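Side-chain contacts in sensor protein kinase WalK (Staphylococcus aureus, PDB 4YWZ), which is the essential sensor histidine kinase of the WalKR two-component system, its extracellular Cache-type receptor domain probably sensing signals outside the cell: residues A[44-47]-A[48-52]; A[52-56]-A[57-61]. The protein carries 1 engineered substitution. All coordinates share one frame; numbering follows the deposited sequence.

Contact 1: A[44-47]-A[48-52]; sequences KDIQ and NLLSE
Ile46 and Leu50, one helical turn apart, lie side by side and point the same way, with Ile46 CG2 4.0 Å from Leu50 CD1. In Ile46 that methyl is the branch anti to the backbone N, which lays it along the helix against the Leu50 methyls. A nearly straight main-chain bond joins the same two residues, Leu50 N to Ile46 O at 2.9 Å, with an angle of 167° at the hydrogen. Ser51 N holds Gln47 O in the same way, also at 2.9 Å, while Gln47 NE2 donates to the carbonyl of Thr74. The opening turn is looser: Leu49 N makes only a weak bond to Asp45 O. Two waters help there. One accepts from Asn48 N at 3.0 Å and donates to Lys44 O; the other links Asn48 ND2 to Asp45 O, tying Asn48 back to the two residues just before the helix. ND2 also gives a weak bond to Glu52 OE2. The Asp45 carboxylate forms a salt bridge with Lys37 of helix 7-37. Leu49 packs on Leu26 and Ser29 of that long helix, whereas Leu50 rests on Phe64 of strand 59-66 and Ala73 of strand 71-74, placing helix 46-54 between helix and sheet.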
loop_
_atom_site.group_PDB
_atom_site.type_symbol
_atom_site.label_atom_id
_atom_site.label_comp_id
_atom_site.label_asym_id
_atom_site.label_seq_id
_atom_site.Cartn_x
_atom_site.Cartn_y
_atom_site.Cartn_z
ATOM N N LYS A 44 -4.657 -23.238 18.473
ATOM C CA LYS A 44 -4.514 -23.962 17.224
ATOM C C LYS A 44 -5.124 -23.254 16.003
ATOM O O LYS A 44 -4.894 -23.679 14.873
ATOM C CB LYS A 44 -5.142 -25.353 17.356
ATOM C CG LYS A 44 -4.672 -26.112 18.590
ATOM C CD LYS A 44 -5.813 -26.432 19.551
ATOM C CE LYS A 44 -6.579 -27.703 19.137
ATOM N NZ LYS A 44 -6.975 -28.533 20.320
ATOM N N ASP A 45 -5.914 -22.195 16.230
ATOM C CA ASP A 45 -6.530 -21.418 15.148
ATOM C C ASP A 45 -5.616 -20.174 14.848
ATOM O O ASP A 45 -5.901 -19.442 13.881
ATOM C CB ASP A 45 -7.897 -20.851 15.535
ATOM C CG ASP A 45 -8.976 -21.936 15.681
ATOM O OD1 ASP A 45 -8.673 -23.106 15.392
ATOM O OD2 ASP A 45 -10.117 -21.566 15.994
ATOM N N ILE A 46 -4.539 -20.017 15.613
ATOM C CA ILE A 46 -3.694 -18.813 15.455
ATOM C C ILE A 46 -2.986 -18.855 14.085
ATOM O O ILE A 46 -2.905 -17.831 13.374
ATOM C CB ILE A 46 -2.692 -18.674 16.614
ATOM C CG1 ILE A 46 -3.429 -18.314 17.902
ATOM C CG2 ILE A 46 -1.638 -17.606 16.391
ATOM C CD1 ILE A 46 -2.564 -18.430 19.133
ATOM N N GLN A 47 -2.530 -20.033 13.718
ATOM C CA GLN A 47 -1.726 -20.164 12.484
ATOM C C GLN A 47 -2.466 -19.727 11.248
ATOM O O GLN A 47 -1.910 -18.984 10.414
ATOM C CB GLN A 47 -1.217 -21.590 12.330
ATOM C CG GLN A 47 -0.424 -21.793 11.042
ATOM C CD GLN A 47 0.965 -21.202 11.168
ATOM O OE1 GLN A 47 1.741 -21.624 12.014
ATOM N NE2 GLN A 47 1.273 -20.201 10.345
ATOM N N ASN A 48 -3.739 -20.113 11.091
ATOM C CA ASN A 48 -4.475 -19.703 9.929
ATOM C C ASN A 48 -4.673 -18.209 9.902
ATOM O O ASN A 48 -4.591 -17.593 8.831
ATOM C CB ASN A 48 -5.860 -20.397 9.943
ATOM C CG ASN A 48 -6.778 -19.885 8.884
ATOM O OD1 ASN A 48 -6.561 -20.150 7.688
ATOM N ND2 ASN A 48 -7.788 -19.062 9.294
ATOM N N LEU A 49 -4.951 -17.581 11.075
ATOM C CA LEU A 49 -5.163 -16.167 11.039
ATOM C C LEU A 49 -3.850 -15.495 10.589
ATOM O O LEU A 49 -3.880 -14.505 9.847
ATOM C CB LEU A 49 -5.609 -15.673 12.429
ATOM C CG LEU A 49 -7.122 -15.928 12.683
ATOM C CD1 LEU A 49 -7.261 -15.769 14.222
ATOM C CD2 LEU A 49 -7.982 -15.007 11.941
ATOM N N LEU A 50 -2.744 -15.934 11.177
ATOM C CA LEU A 50 -1.490 -15.330 10.880
ATOM C C LEU A 50 -1.234 -15.390 9.398
ATOM O O LEU A 50 -0.893 -14.393 8.760
ATOM C CB LEU A 50 -0.340 -16.024 11.548
ATOM C CG LEU A 50 0.181 -15.525 12.871
ATOM C CD1 LEU A 50 -0.659 -14.684 13.828
ATOM C CD2 LEU A 50 1.156 -16.499 13.536
ATOM N N SER A 51 -1.433 -16.551 8.882
ATOM C CA SER A 51 -1.197 -16.765 7.413
ATOM C C SER A 51 -2.074 -15.963 6.473
ATOM O O SER A 51 -1.542 -15.467 5.430
ATOM C CB SER A 51 -1.333 -18.260 7.132
ATOM O OG SER A 51 -0.161 -18.887 7.650
ATOM N N GLU A 52 -3.362 -15.781 6.801
ATOM C CA GLU A 52 -4.268 -14.945 6.008
ATOM C C GLU A 52 -3.766 -13.547 5.948
ATOM O O GLU A 52 -3.744 -12.897 4.910
ATOM C CB GLU A 52 -5.639 -14.909 6.619
ATOM C CG GLU A 52 -6.425 -16.190 6.444
ATOM C CD GLU A 52 -7.739 -16.207 7.222
ATOM O OE1 GLU A 52 -8.061 -15.250 7.962
ATOM O OE2 GLU A 52 -8.492 -17.181 7.025
HETATM O O HOH W 1 -4.821 -22.471 12.515
HETATM O O HOH W 2 -8.224 -19.412 12.219
#

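Contact 2: A[52-56]-A[57-61]; sequences EYANM and QEIGE. Engineered in segment 52-56: Met56 (natural residue Arg).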
loop_
_atom_site.group_PDB
_atom_site.type_symbol
_atom_site.label_atom_id
_atom_site.label_comp_id
_atom_site.label_asym_id
_atom_site.label_seq_id
_atom_site.Cartn_x
_atom_site.Cartn_y
_atom_site.Cartn_z
ATOM N N GLU A 52 -3.362 -15.781 6.801
ATOM C CA GLU A 52 -4.268 -14.945 6.008
ATOM C C GLU A 52 -3.766 -13.547 5.948
ATOM O O GLU A 52 -3.744 -12.897 4.910
ATOM C CB GLU A 52 -5.639 -14.909 6.619
ATOM C CG GLU A 52 -6.425 -16.190 6.444
ATOM C CD GLU A 52 -7.739 -16.207 7.222
ATOM O OE1 GLU A 52 -8.061 -15.250 7.962
ATOM O OE2 GLU A 52 -8.492 -17.181 7.025
ATOM N N TYR A 53 -3.392 -12.992 7.110
ATOM C CA TYR A 53 -2.902 -11.673 7.167
ATOM C C TYR A 53 -1.558 -11.415 6.419
ATOM O O TYR A 53 -1.358 -10.267 5.874
ATOM C CB TYR A 53 -2.875 -11.158 8.653
ATOM C CG TYR A 53 -4.251 -10.761 9.157
ATOM C CD1 TYR A 53 -4.592 -9.451 9.281
ATOM C CD2 TYR A 53 -5.167 -11.691 9.517
ATOM C CE1 TYR A 53 -5.871 -9.053 9.694
ATOM C CE2 TYR A 53 -6.435 -11.306 9.912
ATOM C CZ TYR A 53 -6.731 -10.001 10.046
ATOM O OH TYR A 53 -7.983 -9.641 10.497
ATOM N N ALA A 54 -0.691 -12.411 6.473
ATOM C CA ALA A 54 0.654 -12.255 5.935
ATOM C C ALA A 54 0.611 -12.333 4.418
ATOM O O ALA A 54 1.602 -11.998 3.772
ATOM C CB ALA A 54 1.628 -13.283 6.485
ATOM N N ASN A 55 -0.526 -12.704 3.882
ATOM C CA ASN A 55 -0.669 -12.681 2.400
ATOM C C ASN A 55 -0.583 -11.299 1.837
ATOM O O ASN A 55 -0.366 -11.133 0.631
ATOM C CB ASN A 55 -2.043 -13.233 2.027
ATOM C CG ASN A 55 -2.092 -13.690 0.610
ATOM O OD1 ASN A 55 -2.823 -13.125 -0.217
ATOM N ND2 ASN A 55 -1.279 -14.716 0.301
HETATM N N MSE A 56 -0.822 -10.265 2.650
HETATM C CA MSE A 56 -0.760 -8.926 2.163
HETATM C C MSE A 56 0.653 -8.716 1.601
HETATM O O MSE A 56 1.653 -9.228 2.157
HETATM C CB MSE A 56 -1.125 -8.004 3.310
HETATM C CG MSE A 56 -0.676 -6.600 3.190
HETATM SE SE MSE A 56 -1.254 -5.954 4.955
HETATM C CE MSE A 56 -0.843 -4.227 4.308
ATOM N N GLN A 57 0.738 -7.979 0.484
ATOM C CA GLN A 57 2.062 -7.765 -0.160
ATOM C C GLN A 57 3.086 -7.054 0.768
ATOM O O GLN A 57 4.260 -7.314 0.675
ATOM C CB GLN A 57 1.981 -6.995 -1.494
ATOM C CG GLN A 57 0.659 -7.144 -2.276
ATOM C CD GLN A 57 0.465 -6.024 -3.370
ATOM O OE1 GLN A 57 -0.561 -5.342 -3.405
ATOM N NE2 GLN A 57 1.476 -5.834 -4.231
ATOM N N GLU A 58 2.623 -6.134 1.552
ATOM C CA GLU A 58 3.505 -5.318 2.390
ATOM C C GLU A 58 4.048 -6.064 3.632
ATOM O O GLU A 58 4.894 -5.500 4.317
ATOM C CB GLU A 58 2.797 -4.048 2.810
ATOM C CG GLU A 58 2.331 -3.127 1.642
ATOM C CD GLU A 58 0.883 -3.330 1.141
ATOM O OE1 GLU A 58 0.355 -4.500 1.130
ATOM O OE2 GLU A 58 0.278 -2.280 0.724
ATOM N N ILE A 59 3.491 -7.251 3.980
ATOM C CA ILE A 59 3.980 -7.982 5.167
ATOM C C ILE A 59 4.965 -9.057 4.756
ATOM O O ILE A 59 4.687 -9.924 3.861
ATOM C CB ILE A 59 2.799 -8.535 5.939
ATOM C CG1 ILE A 59 2.110 -7.338 6.619
ATOM C CG2 ILE A 59 3.318 -9.559 6.999
ATOM C CD1 ILE A 59 0.987 -7.658 7.531
ATOM N N GLY A 60 6.157 -9.030 5.366
ATOM C CA GLY A 60 7.197 -10.038 5.205
ATOM C C GLY A 60 6.937 -11.311 5.994
ATOM O O GLY A 60 6.884 -12.407 5.463
ATOM N N GLU A 61 6.734 -11.146 7.297
ATOM C CA GLU A 61 6.508 -12.260 8.219
ATOM C C GLU A 61 5.712 -11.779 9.425
ATOM O O GLU A 61 5.832 -10.627 9.783
ATOM C CB GLU A 61 7.816 -12.718 8.742
ATOM C CG GLU A 61 7.749 -14.035 9.554
ATOM C CD GLU A 61 9.117 -14.517 10.085
ATOM O OE1 GLU A 61 10.164 -13.875 9.886
ATOM O OE2 GLU A 61 9.119 -15.515 10.816
#
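Met56 to Ile59 form a type I beta turn, closed by Ile59 N bonding to Met56 O at 3.3 Å, the donor standing well above the carbonyl plane. Met56 is an engineered substitution, arginine in the natural sequence, modelled here as selenomethionine. Its CG is anti to the backbone N (chi1 159°) and the chain beyond stays extended, which carries the selenium to the side chain of Ile59. The two side chains cross at about a right angle, Met56 SE lying 3.8 Å from Ile59 CD1. Glu58 meets the same chain from another direction: bent at chi2 (93°), it crosses the selenomethionine at a slant and brings OE1 to 3.1 Å from Met56 CG, with CE next nearest. The other branch of Ile59 packs on Ala54, Ile59 CG2 lying 4.1 Å from Ala54 CB. Ile59 thus packs back on 52-56 with both branches, CG2 against Ala54, CG1 and CD1 against the selenium. The preceding turn is fastened by Met56 N to Tyr53 O at 3.3 Å. Beyond Ile59, Gly60 and Glu61 both face Glu137 of strand 129-138 in a classic beta bulge. Met56 packs on Asn18 and Tyr22 of helix 7-37, Tyr53 on Gln25 and Leu26, and Ala54 on Thr75. The bend takes the chain from helix 46-54, packed against helix 7-37, into strand 59-66 of the antiparallel sheet.

How the contacts relate
Contact 1 comes first along the chain and contact 2 starts where it ends, the two sharing Glu52 with centres 12 Å apart. Together they trace helix 46-54 from its first turn to its exit into strand 59-66, all within the Cache-family region. Leu50 of contact 1 and Tyr53 and Ala54 of contact 2 all pack on Ile62, so successive turns of the helix meet the same strand, while helix 7-37 runs along both. The second subunit lies near the shared end: the carbonyl of Glu52 bonds to Gln146 of that subunit, and Tyr53 packs on its Ile150, bringing this helix-to-strand passage to the dimer interface.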